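PDB 6OYC: glycosylation Associate Protein 1 from Streptococcus agalactiae serotype V, which probably works with its partners Gap2 and Gap3 in the accessory Sec system, supporting the glycosylation and secretion of adhesins. Local coordinates for residues I35-M40 and I252-S257; I91-L96 and A121-G126; S174-M179 and P194-H199; K334-L339 and K380-S385; V458-R461 and Y465-E468. All coordinates share one frame; numbering follows the deposited sequence.

Contact 1: residues I35-M40 and I252-S257; sequences INQMKM and ILSVFS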
# COMPACT_ATOMS: atom_id res chain seq x y z
N ILE A 35 -6.69 6.64 0.09
CA ILE A 35 -6.73 6.53 1.55
C ILE A 35 -6.61 7.91 2.17
O ILE A 35 -7.40 8.30 3.05
CB ILE A 35 -5.60 5.61 2.05
CG1 ILE A 35 -5.66 4.22 1.40
CG2 ILE A 35 -5.59 5.60 3.60
CD1 ILE A 35 -6.75 3.36 1.91
N ASN A 36 -5.61 8.67 1.74
CA ASN A 36 -5.38 9.98 2.30
C ASN A 36 -6.61 10.87 2.14
O ASN A 36 -7.02 11.55 3.08
CB ASN A 36 -4.15 10.59 1.64
CG ASN A 36 -4.02 12.05 1.90
OD1 ASN A 36 -4.64 12.87 1.21
ND2 ASN A 36 -3.25 12.40 2.92
N GLN A 37 -7.23 10.84 0.95
CA GLN A 37 -8.35 11.73 0.67
C GLN A 37 -9.61 11.29 1.39
O GLN A 37 -10.39 12.13 1.86
CB GLN A 37 -8.59 11.82 -0.84
CG GLN A 37 -7.49 12.61 -1.54
CD GLN A 37 -7.34 12.29 -3.00
OE1 GLN A 37 -8.25 11.75 -3.64
NE2 GLN A 37 -6.17 12.62 -3.56
N MET A 38 -9.86 9.99 1.49
CA MET A 38 -11.08 9.59 2.18
C MET A 38 -11.00 9.89 3.67
O MET A 38 -12.02 10.21 4.29
CB MET A 38 -11.36 8.11 1.99
CG MET A 38 -12.68 7.72 2.63
SD MET A 38 -13.45 6.41 1.68
CE MET A 38 -11.96 5.82 0.89
N LYS A 39 -9.80 9.78 4.26
CA LYS A 39 -9.63 10.11 5.66
C LYS A 39 -9.97 11.57 5.92
O LYS A 39 -10.70 11.88 6.87
CB LYS A 39 -8.19 9.81 6.11
CG LYS A 39 -7.87 8.32 6.32
CD LYS A 39 -8.00 7.90 7.80
CE LYS A 39 -9.46 7.75 8.20
NZ LYS A 39 -9.70 6.88 9.38
N MET A 40 -9.47 12.48 5.08
CA MET A 40 -9.68 13.90 5.34
C MET A 40 -11.11 14.32 5.02
O MET A 40 -11.64 15.23 5.67
CB MET A 40 -8.69 14.74 4.55
CG MET A 40 -8.73 14.56 3.07
SD MET A 40 -8.22 16.11 2.29
CE MET A 40 -6.45 15.94 2.21
N ILE A 252 -13.67 15.01 -9.85
CA ILE A 252 -12.32 15.38 -9.43
C ILE A 252 -11.36 14.25 -9.81
O ILE A 252 -11.59 13.08 -9.47
CB ILE A 252 -12.24 15.66 -7.91
CG1 ILE A 252 -13.09 16.87 -7.53
CG2 ILE A 252 -10.79 15.88 -7.47
CD1 ILE A 252 -13.44 16.90 -6.07
N LEU A 253 -10.29 14.60 -10.52
CA LEU A 253 -9.26 13.64 -10.89
C LEU A 253 -8.11 13.74 -9.90
O LEU A 253 -7.62 14.84 -9.62
CB LEU A 253 -8.75 13.92 -12.30
CG LEU A 253 -9.59 13.43 -13.47
CD1 LEU A 253 -8.94 13.86 -14.79
CD2 LEU A 253 -9.71 11.91 -13.39
N SER A 254 -7.65 12.60 -9.38
CA SER A 254 -6.55 12.57 -8.42
C SER A 254 -5.32 11.95 -9.08
O SER A 254 -5.35 10.79 -9.51
CB SER A 254 -6.92 11.80 -7.15
OG SER A 254 -5.82 11.78 -6.24
N VAL A 255 -4.24 12.72 -9.13
CA VAL A 255 -2.98 12.31 -9.75
C VAL A 255 -1.99 12.00 -8.62
O VAL A 255 -1.73 12.85 -7.75
CB VAL A 255 -2.45 13.40 -10.69
CG1 VAL A 255 -0.99 13.13 -11.09
CG2 VAL A 255 -3.34 13.53 -11.91
N PHE A 256 -1.42 10.80 -8.63
CA PHE A 256 -0.54 10.32 -7.57
C PHE A 256 0.76 9.84 -8.19
O PHE A 256 0.77 8.88 -8.96
CB PHE A 256 -1.22 9.20 -6.78
CG PHE A 256 -0.49 8.84 -5.51
CD1 PHE A 256 -0.21 9.82 -4.55
CD2 PHE A 256 -0.10 7.53 -5.26
CE1 PHE A 256 0.44 9.49 -3.37
CE2 PHE A 256 0.56 7.19 -4.07
CZ PHE A 256 0.83 8.17 -3.13
N SER A 257 1.86 10.51 -7.83
CA SER A 257 3.12 10.30 -8.55
C SER A 257 3.61 8.85 -8.50
O SER A 257 4.26 8.39 -9.45
CB SER A 257 4.19 11.24 -7.98
OG SER A 257 4.41 10.96 -6.60
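The hydroxyl of Ser254 is held by two side chains from the first turns of helix 33-43. Gln37 NE2 donates to Ser254 OG at 2.8 Å, and the carboxylate of Asp33, one turn earlier on the helix, forms a second hydrogen bond with the same oxygen. The hydrogen bond from the amide is nearly straight, 169° at the hydrogen, and OG lies almost exactly in the amide plane of Gln37, so the N-H is aimed with little loss. Gln37 OE1 is turned aside, 3.6 Å from Ser254 OG.

The bond spans a wide backbone gap: the CA atoms of Gln37 and Ser254 stay 9.3 Å apart. Gln37 bridges it with a chain that runs extended beyond CG, while with chi1 at 180° the hydroxyl of Ser254 turns away from the serine's own N, out toward the helix. The glutamine side chain also touches Ile231 and Ile279 on the strands flanking Ser254.

This is a worked example of helix-on-sheet docking in a Rossmann-like domain. Helix 33-43 is the crossover between the adjacent parallel strands 2-5 and 48-52, and strand 250-255 lies farther across the same sheet. Because OG accepts from the amide, its own proton is probably offered to Asp33, so that the buried serine would act as both acceptor and donor, tying the start of the helix to the sheet with direction as well as contact.

Contact 2: residues I91-L96 and A121-G126; sequences IDFRQL and AKVQFG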
# COMPACT_ATOMS: atom_id res chain seq x y z
N ILE A 91 -12.28 -19.23 9.43
CA ILE A 91 -11.93 -20.54 8.91
C ILE A 91 -10.64 -21.03 9.56
O ILE A 91 -9.60 -20.37 9.47
CB ILE A 91 -11.78 -20.51 7.38
CG1 ILE A 91 -13.07 -20.04 6.72
CG2 ILE A 91 -11.38 -21.91 6.89
CD1 ILE A 91 -12.90 -19.77 5.24
N ASP A 92 -10.70 -22.21 10.17
CA ASP A 92 -9.53 -22.94 10.65
C ASP A 92 -9.22 -24.02 9.62
O ASP A 92 -9.96 -25.01 9.51
CB ASP A 92 -9.81 -23.56 12.02
CG ASP A 92 -8.64 -24.39 12.55
OD1 ASP A 92 -7.60 -24.60 11.85
OD2 ASP A 92 -8.77 -24.84 13.71
N PHE A 93 -8.14 -23.84 8.87
CA PHE A 93 -7.84 -24.76 7.78
C PHE A 93 -7.67 -26.20 8.28
O PHE A 93 -7.83 -27.14 7.49
CB PHE A 93 -6.57 -24.31 7.05
CG PHE A 93 -5.31 -24.75 7.73
CD1 PHE A 93 -4.77 -24.01 8.78
CD2 PHE A 93 -4.68 -25.94 7.36
CE1 PHE A 93 -3.61 -24.43 9.43
CE2 PHE A 93 -3.52 -26.36 8.01
CZ PHE A 93 -2.99 -25.59 9.04
N ARG A 94 -7.35 -26.39 9.56
CA ARG A 94 -7.17 -27.74 10.09
C ARG A 94 -8.48 -28.54 10.10
O ARG A 94 -8.44 -29.77 10.21
CB ARG A 94 -6.58 -27.68 11.51
CG ARG A 94 -5.14 -27.23 11.59
CD ARG A 94 -4.68 -27.10 13.03
NE ARG A 94 -4.48 -28.41 13.65
CZ ARG A 94 -3.33 -29.10 13.65
NH1 ARG A 94 -2.22 -28.63 13.06
NH2 ARG A 94 -3.31 -30.28 14.25
N GLN A 95 -9.62 -27.87 10.00
CA GLN A 95 -10.91 -28.54 10.06
C GLN A 95 -11.56 -28.73 8.69
O GLN A 95 -12.75 -29.08 8.63
CB GLN A 95 -11.84 -27.77 11.00
CG GLN A 95 -11.19 -27.63 12.36
CD GLN A 95 -12.17 -27.39 13.47
OE1 GLN A 95 -13.26 -27.97 13.50
NE2 GLN A 95 -11.79 -26.51 14.39
N LEU A 96 -10.83 -28.51 7.60
CA LEU A 96 -11.36 -28.75 6.27
C LEU A 96 -11.38 -30.25 5.96
O LEU A 96 -10.77 -31.08 6.66
CB LEU A 96 -10.54 -28.01 5.22
CG LEU A 96 -10.50 -26.51 5.47
CD1 LEU A 96 -9.63 -25.79 4.46
CD2 LEU A 96 -11.91 -25.96 5.45
N ALA A 121 -1.19 -29.81 -0.33
CA ALA A 121 -1.58 -28.41 -0.37
C ALA A 121 -0.55 -27.56 0.35
O ALA A 121 0.21 -28.04 1.20
CB ALA A 121 -2.96 -28.19 0.26
N LYS A 122 -0.54 -26.27 -0.01
CA LYS A 122 0.20 -25.24 0.70
C LYS A 122 -0.81 -24.22 1.21
O LYS A 122 -1.63 -23.73 0.44
CB LYS A 122 1.24 -24.58 -0.18
CG LYS A 122 2.25 -25.53 -0.71
CD LYS A 122 3.44 -24.79 -1.32
CE LYS A 122 4.35 -25.78 -2.07
NZ LYS A 122 5.75 -25.26 -2.33
N VAL A 123 -0.75 -23.92 2.50
CA VAL A 123 -1.73 -23.07 3.15
C VAL A 123 -1.08 -21.72 3.39
O VAL A 123 0.01 -21.65 3.94
CB VAL A 123 -2.22 -23.70 4.46
CG1 VAL A 123 -3.19 -22.77 5.16
CG2 VAL A 123 -2.85 -25.07 4.16
N GLN A 124 -1.75 -20.64 2.96
CA GLN A 124 -1.20 -19.30 3.04
C GLN A 124 -2.06 -18.43 3.94
O GLN A 124 -3.30 -18.53 3.92
CB GLN A 124 -1.07 -18.66 1.66
CG GLN A 124 0.09 -19.26 0.83
CD GLN A 124 1.41 -18.59 1.11
OE1 GLN A 124 1.51 -17.74 2.01
NE2 GLN A 124 2.45 -18.95 0.34
N PHE A 125 -1.40 -17.56 4.71
CA PHE A 125 -2.06 -16.70 5.67
C PHE A 125 -1.84 -15.24 5.32
O PHE A 125 -0.79 -14.86 4.79
CB PHE A 125 -1.58 -17.01 7.10
CG PHE A 125 -1.74 -18.46 7.48
CD1 PHE A 125 -0.73 -19.38 7.20
CD2 PHE A 125 -2.91 -18.91 8.05
CE1 PHE A 125 -0.88 -20.73 7.51
CE2 PHE A 125 -3.06 -20.24 8.39
CZ PHE A 125 -2.04 -21.15 8.11
N GLY A 126 -2.84 -14.41 5.61
CA GLY A 126 -2.77 -13.00 5.35
C GLY A 126 -1.94 -12.24 6.37
O GLY A 126 -1.43 -12.78 7.36
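Strand 118-125 belongs to the long antiparallel meander of this protein, and the loop that leads into that sheet folds back over it, pressing Phe93 onto Val123 and Phe125. Val123 uses both of its branches. Val123 CG1 sits over one face of the Phe93 ring in a CH-pi contact, 4.1 Å from the centroid, while Val123 CG2 reaches Phe93 CD2 at 3.8 Å. The valine's chi1 of 177° brings one methyl over the ring and the other beside its CD2-CE2 side.

Phe125 comes in at about a right angle. Its CZ is 3.9 Å from Phe93 CE1, and the two rings form an offset edge-to-face pair, the edge of Phe125 directed toward the face of Phe93, with centroids 5.8 Å apart and planes at 73°.

The loop itself is shaped to deliver the phenylalanine. Asp92 OD1 accepts from Arg94 N at 2.9 Å, an Asx turn that leads into a short 3-10 segment. Arg94 CG then covers the face of the Phe93 ring opposite Val123, 3.7 Å above its plane. Phe104 adds another edge-to-face pairing with Phe93, and the carbonyl of Phe93 accepts from Trp98 NE1.

The chemistry divides neatly: polar bonds set the loop's shape, whereas contact across the gap is wholly apolar. The ring, with a valine methyl on one face and an arginine methylene on the other, is held by close packing rather than by polar bonds.

Contact 3: residues S174-M179 and P194-H199; sequences SGERIM and PKKAIH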
# COMPACT_ATOMS: atom_id res chain seq x y z
N SER A 174 -23.11 -19.70 -1.10
CA SER A 174 -23.71 -21.02 -1.18
C SER A 174 -22.80 -22.03 -1.87
O SER A 174 -23.08 -23.24 -1.79
CB SER A 174 -25.01 -20.96 -1.96
OG SER A 174 -24.70 -20.74 -3.33
N GLY A 175 -21.75 -21.57 -2.55
CA GLY A 175 -20.94 -22.42 -3.39
C GLY A 175 -21.34 -22.41 -4.85
O GLY A 175 -20.56 -22.91 -5.69
N GLU A 176 -22.52 -21.88 -5.19
CA GLU A 176 -22.95 -21.82 -6.59
C GLU A 176 -22.02 -20.94 -7.42
O GLU A 176 -21.65 -19.84 -7.02
CB GLU A 176 -24.38 -21.28 -6.69
CG GLU A 176 -24.95 -21.43 -8.10
CD GLU A 176 -26.37 -20.90 -8.24
OE1 GLU A 176 -26.78 -20.04 -7.43
OE2 GLU A 176 -27.06 -21.34 -9.19
N ARG A 177 -21.67 -21.42 -8.61
CA ARG A 177 -20.84 -20.64 -9.51
C ARG A 177 -21.64 -19.53 -10.17
O ARG A 177 -22.67 -19.78 -10.80
CB ARG A 177 -20.22 -21.55 -10.58
CG ARG A 177 -19.27 -20.78 -11.48
CD ARG A 177 -18.45 -21.72 -12.32
NE ARG A 177 -19.26 -22.34 -13.36
CZ ARG A 177 -19.19 -23.63 -13.68
NH1 ARG A 177 -18.35 -24.42 -13.03
NH2 ARG A 177 -19.97 -24.12 -14.65
N ILE A 178 -21.17 -18.29 -10.04
CA ILE A 178 -21.82 -17.18 -10.73
C ILE A 178 -21.23 -16.99 -12.12
O ILE A 178 -21.96 -16.76 -13.08
CB ILE A 178 -21.72 -15.89 -9.92
CG1 ILE A 178 -22.33 -16.09 -8.53
CG2 ILE A 178 -22.41 -14.77 -10.67
CD1 ILE A 178 -23.78 -16.43 -8.55
N MET A 179 -19.91 -17.07 -12.24
CA MET A 179 -19.30 -16.87 -13.55
C MET A 179 -17.95 -17.55 -13.58
O MET A 179 -17.32 -17.78 -12.54
CB MET A 179 -19.15 -15.38 -13.90
CG MET A 179 -18.20 -14.66 -12.97
SD MET A 179 -17.98 -12.93 -13.32
CE MET A 179 -16.90 -12.48 -11.96
N PRO A 194 -25.96 -19.49 -16.65
CA PRO A 194 -27.23 -19.16 -17.34
C PRO A 194 -28.40 -18.95 -16.41
O PRO A 194 -29.32 -18.19 -16.74
CB PRO A 194 -27.45 -20.38 -18.26
CG PRO A 194 -26.09 -21.04 -18.37
CD PRO A 194 -25.38 -20.77 -17.08
N LYS A 195 -28.38 -19.58 -15.23
CA LYS A 195 -29.44 -19.36 -14.24
C LYS A 195 -29.39 -17.97 -13.62
O LYS A 195 -30.33 -17.60 -12.91
CB LYS A 195 -29.36 -20.41 -13.15
CG LYS A 195 -29.77 -21.77 -13.65
CD LYS A 195 -29.28 -22.86 -12.72
CE LYS A 195 -30.44 -23.78 -12.37
NZ LYS A 195 -31.09 -24.29 -13.62
N LYS A 196 -28.33 -17.21 -13.87
CA LYS A 196 -28.20 -15.85 -13.36
C LYS A 196 -28.29 -14.81 -14.46
O LYS A 196 -28.22 -13.62 -14.17
CB LYS A 196 -26.87 -15.70 -12.61
CG LYS A 196 -26.63 -16.76 -11.55
CD LYS A 196 -27.65 -16.66 -10.44
CE LYS A 196 -27.35 -17.66 -9.36
NZ LYS A 196 -28.07 -17.36 -8.08
N ALA A 197 -28.47 -15.25 -15.72
CA ALA A 197 -28.47 -14.33 -16.87
C ALA A 197 -29.45 -13.19 -16.70
O ALA A 197 -29.24 -12.11 -17.27
CB ALA A 197 -28.81 -15.08 -18.16
N ILE A 198 -30.51 -13.40 -15.94
CA ILE A 198 -31.44 -12.34 -15.56
C ILE A 198 -30.73 -11.04 -15.14
O ILE A 198 -31.10 -9.95 -15.58
CB ILE A 198 -32.37 -12.87 -14.44
CG1 ILE A 198 -33.55 -11.94 -14.23
CG2 ILE A 198 -31.63 -13.21 -13.15
CD1 ILE A 198 -34.34 -11.80 -15.46
N HIS A 199 -29.68 -11.15 -14.34
CA HIS A 199 -29.03 -9.96 -13.78
C HIS A 199 -28.00 -9.34 -14.72
O HIS A 199 -27.36 -8.36 -14.33
CB HIS A 199 -28.38 -10.30 -12.44
CG HIS A 199 -29.29 -11.00 -11.49
ND1 HIS A 199 -30.40 -10.39 -10.93
CD2 HIS A 199 -29.27 -12.26 -10.99
CE1 HIS A 199 -31.02 -11.25 -10.14
NE2 HIS A 199 -30.36 -12.39 -10.15
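Glu176 and Lys196 advance on each other from opposite directions, and the OE1 side of the carboxylate meets the end of the lysine, CE as well as NZ. Glu176 is stretched from its first torsion (chi1 -170°) onward, whereas Lys196 bends early, at chi2 (-64°), before straightening. Their meeting is a salt bridge of 3.0 Å between Glu176 OE1 and Lys196 NZ, although the hydrogen bond within it is weak. The lysine has a stronger partner in Glu82, so its ammonium is shared between two carboxylates, a setting that would favour the charged form.

Ile178 crosses the lysine at about a right angle: its CD1 packs against Lys196 CE at 3.9 Å, so the aliphatic part of the lysine has an apolar neighbour close to the ion pair. Behind Glu176 lies an ST turn, in which Ser174 OG accepts from Glu176 N at 3.1 Å, which shapes the backbone just before the glutamate side chain leaves it.

The contact lies near one end of the meander. Strand 177-182 begins with a classic beta bulge, Ile178 and Met179 both facing Tyr170 of strand 164-171; the 3-10 segment 194-199 follows strand 190-192 on its other flank, and Ile80 of helix 76-80 touches Ile178.

Contact 4: residues K334-L339 and K380-S385; sequences KSLTSL and KFFSLS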
# COMPACT_ATOMS: atom_id res chain seq x y z
N LYS A 334 31.26 4.34 4.37
CA LYS A 334 31.37 5.74 4.77
C LYS A 334 30.36 6.08 5.86
O LYS A 334 30.65 6.89 6.75
CB LYS A 334 31.18 6.66 3.56
CG LYS A 334 32.42 6.86 2.69
CD LYS A 334 32.09 6.78 1.20
CE LYS A 334 32.82 7.84 0.39
NZ LYS A 334 34.30 7.77 0.53
N SER A 335 29.18 5.46 5.81
CA SER A 335 28.15 5.76 6.79
C SER A 335 28.52 5.20 8.17
O SER A 335 28.38 5.90 9.17
CB SER A 335 26.80 5.19 6.34
OG SER A 335 26.36 5.84 5.15
N LEU A 336 28.96 3.95 8.23
CA LEU A 336 29.38 3.36 9.50
C LEU A 336 30.45 4.20 10.18
O LEU A 336 30.44 4.36 11.40
CB LEU A 336 29.91 1.95 9.29
CG LEU A 336 28.88 0.90 8.90
CD1 LEU A 336 29.59 -0.44 8.84
CD2 LEU A 336 27.74 0.89 9.91
N THR A 337 31.38 4.74 9.40
CA THR A 337 32.46 5.52 9.99
C THR A 337 31.92 6.72 10.74
O THR A 337 32.30 6.97 11.89
CB THR A 337 33.44 5.96 8.89
OG1 THR A 337 34.14 4.81 8.41
CG2 THR A 337 34.44 6.96 9.42
N SER A 338 30.99 7.45 10.13
CA SER A 338 30.47 8.63 10.81
C SER A 338 29.56 8.25 11.96
O SER A 338 29.53 8.95 12.98
CB SER A 338 29.73 9.53 9.81
OG SER A 338 30.64 10.29 9.05
N LEU A 339 28.82 7.14 11.82
CA LEU A 339 27.93 6.72 12.91
C LEU A 339 28.73 6.35 14.14
O LEU A 339 28.34 6.70 15.27
CB LEU A 339 27.05 5.55 12.46
CG LEU A 339 25.95 5.82 11.41
CD1 LEU A 339 25.36 4.51 10.88
CD2 LEU A 339 24.87 6.74 11.96
N LYS A 380 31.96 -3.67 21.06
CA LYS A 380 30.73 -4.44 21.25
C LYS A 380 29.48 -3.58 21.14
O LYS A 380 28.43 -4.06 20.69
CB LYS A 380 30.78 -5.19 22.58
CG LYS A 380 29.60 -6.15 22.77
CD LYS A 380 30.05 -7.61 22.89
CE LYS A 380 28.87 -8.53 23.22
NZ LYS A 380 28.35 -9.32 22.06
N PHE A 381 29.55 -2.30 21.54
CA PHE A 381 28.40 -1.43 21.38
C PHE A 381 28.09 -1.17 19.90
O PHE A 381 26.97 -0.75 19.58
CB PHE A 381 28.61 -0.11 22.12
CG PHE A 381 29.38 0.92 21.35
CD1 PHE A 381 30.77 0.93 21.38
CD2 PHE A 381 28.72 1.89 20.59
CE1 PHE A 381 31.49 1.89 20.66
CE2 PHE A 381 29.43 2.84 19.87
CZ PHE A 381 30.82 2.85 19.91
N PHE A 382 29.04 -1.44 19.01
CA PHE A 382 28.93 -1.19 17.58
C PHE A 382 28.99 -2.51 16.82
O PHE A 382 29.86 -2.68 15.95
CB PHE A 382 30.04 -0.24 17.13
CG PHE A 382 29.73 0.53 15.86
CD1 PHE A 382 28.91 1.65 15.89
CD2 PHE A 382 30.30 0.16 14.65
CE1 PHE A 382 28.63 2.37 14.73
CE2 PHE A 382 30.02 0.87 13.48
CZ PHE A 382 29.18 1.98 13.52
N SER A 383 28.09 -3.44 17.12
CA SER A 383 28.12 -4.76 16.51
C SER A 383 26.70 -5.20 16.22
O SER A 383 25.74 -4.61 16.70
CB SER A 383 28.82 -5.77 17.43
OG SER A 383 28.54 -5.46 18.78
N LEU A 384 26.57 -6.28 15.44
CA LEU A 384 25.26 -6.83 15.06
C LEU A 384 25.20 -8.31 15.42
O LEU A 384 25.87 -9.13 14.79
CB LEU A 384 25.00 -6.64 13.57
CG LEU A 384 24.69 -5.21 13.15
CD1 LEU A 384 24.70 -5.12 11.65
CD2 LEU A 384 23.35 -4.78 13.71
N SER A 385 24.36 -8.64 16.41
CA SER A 385 24.27 -9.98 17.03
C SER A 385 24.56 -11.17 16.09
O SER A 385 25.63 -11.79 16.18
CB SER A 385 22.88 -10.16 17.64
OG SER A 385 21.90 -10.20 16.62
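Apolar contacts come first, and all of them run through one ring. Phe382 reaches from its loop to helix 329-344, where its CZ lies 4.0 Å from Leu336 CD2 and its CE1 lies 4.2 Å from Leu339 CB. The two leucines stand nearly one turn apart, so the outer end of the ring meets the helix between them. The first torsion of Phe382 (chi1 -156°) swings CG away from the backbone N, which points the ring at the helix across a CA to CA distance of 9.2 Å between Phe382 and Leu339.

A second kind of approach involves the helix backbone. Phe382 CZ comes within 3.4 Å of Leu336 O, and Phe382 CE1 within 4.0 Å of Leu339 C, both obliquely to the ring. The ring therefore meets main-chain atoms as well as leucine side chains.

Aromatic neighbours supply the third kind. Tyr340 meets Phe382 edge-to-face, and Phe377 packs against it with the planes inclined. Within the loop, Phe382 CB sits over the centre of the Phe381 ring, 4.1 Å above its plane.

Helix 329-344 is the crossover between the parallel strands 318-323 and 349-354. Leu336 and Leu339 also touch Phe353 of the latter strand, while Thr374 of helix 360-375 contacts both Leu336 and Phe382. The loop after helix 360-375 is thereby fastened to the neighbouring crossover helix before the chain goes on toward strand 406-409.

Contact 5: residues V458-R461 and Y465-E468; sequences VEHR and YIIE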
# COMPACT_ATOMS: atom_id res chain seq x y z
N VAL A 458 10.94 17.66 2.69
CA VAL A 458 11.83 18.19 3.72
C VAL A 458 12.20 19.61 3.35
O VAL A 458 12.60 19.88 2.21
CB VAL A 458 13.10 17.33 3.87
CG1 VAL A 458 14.14 18.05 4.72
CG2 VAL A 458 12.76 15.96 4.46
N GLU A 459 12.03 20.53 4.29
CA GLU A 459 12.63 21.85 4.22
C GLU A 459 13.88 21.83 5.10
O GLU A 459 13.80 21.53 6.29
CB GLU A 459 11.65 22.93 4.68
CG GLU A 459 10.58 23.28 3.64
CD GLU A 459 9.76 24.49 4.05
OE1 GLU A 459 10.28 25.62 3.98
OE2 GLU A 459 8.59 24.31 4.45
N HIS A 460 15.03 22.11 4.48
CA HIS A 460 16.31 22.09 5.19
C HIS A 460 16.24 22.90 6.48
O HIS A 460 15.70 24.00 6.50
CB HIS A 460 17.39 22.66 4.26
CG HIS A 460 18.78 22.58 4.82
ND1 HIS A 460 19.35 21.39 5.24
CD2 HIS A 460 19.72 23.53 5.02
CE1 HIS A 460 20.58 21.62 5.66
NE2 HIS A 460 20.83 22.91 5.54
N ARG A 461 16.77 22.31 7.56
CA ARG A 461 16.88 22.94 8.88
C ARG A 461 15.53 23.34 9.46
O ARG A 461 15.47 24.11 10.43
CB ARG A 461 17.83 24.15 8.86
CG ARG A 461 19.30 23.79 8.62
CD ARG A 461 20.15 25.05 8.41
NE ARG A 461 20.33 25.78 9.66
CZ ARG A 461 21.45 25.78 10.37
NH1 ARG A 461 22.50 25.08 9.95
NH2 ARG A 461 21.52 26.47 11.50
N TYR A 465 17.41 17.72 7.32
CA TYR A 465 18.74 18.23 7.06
C TYR A 465 19.29 17.52 5.82
O TYR A 465 19.32 16.28 5.77
CB TYR A 465 19.65 18.00 8.26
CG TYR A 465 20.92 18.83 8.25
CD1 TYR A 465 22.01 18.48 7.45
CD2 TYR A 465 21.05 19.96 9.07
CE1 TYR A 465 23.18 19.22 7.45
CE2 TYR A 465 22.23 20.71 9.08
CZ TYR A 465 23.29 20.34 8.26
OH TYR A 465 24.45 21.08 8.26
N ILE A 466 19.69 18.31 4.84
CA ILE A 466 20.24 17.79 3.59
C ILE A 466 21.76 17.87 3.66
O ILE A 466 22.33 18.97 3.76
CB ILE A 466 19.69 18.56 2.38
CG1 ILE A 466 18.16 18.59 2.42
CG2 ILE A 466 20.17 17.94 1.09
CD1 ILE A 466 17.53 19.25 1.21
N ILE A 467 22.41 16.72 3.63
CA ILE A 467 23.87 16.65 3.68
C ILE A 467 24.41 16.56 2.25
O ILE A 467 23.83 15.90 1.38
CB ILE A 467 24.35 15.46 4.54
CG1 ILE A 467 23.88 14.13 3.97
CG2 ILE A 467 23.85 15.59 5.97
CD1 ILE A 467 24.45 12.93 4.68
N GLU A 468 25.52 17.27 2.01
CA GLU A 468 26.19 17.23 0.72
C GLU A 468 27.11 16.02 0.62
O GLU A 468 27.35 15.53 -0.49
CB GLU A 468 27.00 18.51 0.49
CG GLU A 468 26.15 19.76 0.30
CD GLU A 468 26.69 20.97 1.07
OE1 GLU A 468 26.33 22.12 0.73
OE2 GLU A 468 27.49 20.77 2.02
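His460 carries the first shell, using two neighbouring ring atoms for two different purposes. Its ND1 accepts from Ile466 N at 3.1 Å in an essentially straight bond (177°), the donor lying 18° out of the imidazole plane. Next to it, CE1 of His460 is poised over the centre of the Tyr465 ring, 3.6 Å above the plane. The rings form an edge-to-face pair, the edge of His460 directed at the face of Tyr465, with centroids 4.7 Å apart and planes at 62°. Since ND1 is the acceptor, the imidazole presumably carries no proton there.

Around this pair, Arg461 folds back so that its CG lies over a face of the histidine ring, and the same CG of Arg461 approaches Tyr465 CD2 to 4.2 Å. Val458 CG1 also comes within 4.2 Å of Tyr465 N.

The fold gives the bond its meaning. Strand 464-466 is outermost in the second parallel, Rossmann-like sheet: Tyr465 makes backbone bonds to Gln449 and Asn451 of strand 449-451, and at the edge the amide of Ile466 is taken up by a histidine side chain from the loop that precedes it.

Farther out, that loop is braced by its own bonds. Asn463 accepts from the backbone N of Glu459, Arg489 donates to the carbonyl of Arg461, and Glu459 reaches the hydroxyl of Tyr493. Tyr479 of helix 473-481 packs against the Tyr465 ring and also touches Arg461.

The five contacts sample three sheets. Contact 1 lies in the first parallel sheet, contacts 2 and 3 on the antiparallel meander, contact 4 on a helix covering the second parallel sheet, and contact 5 at that sheet's edge strand. The two parallel sheets are in keeping with the two-lobed GT-B clan, with the meander as an addition. Contacts 1, 2 and 4 are buried, yet differ: 1 relies on directed polar bonds, 2 and 4 on aromatic rings. Contacts 3 and 5 are partly exposed and mix a polar bond with packing, a shared ion pair in one and an imidazole acceptor in the other. Contacts 4 and 5 approach to about 7 Å between nearest atoms.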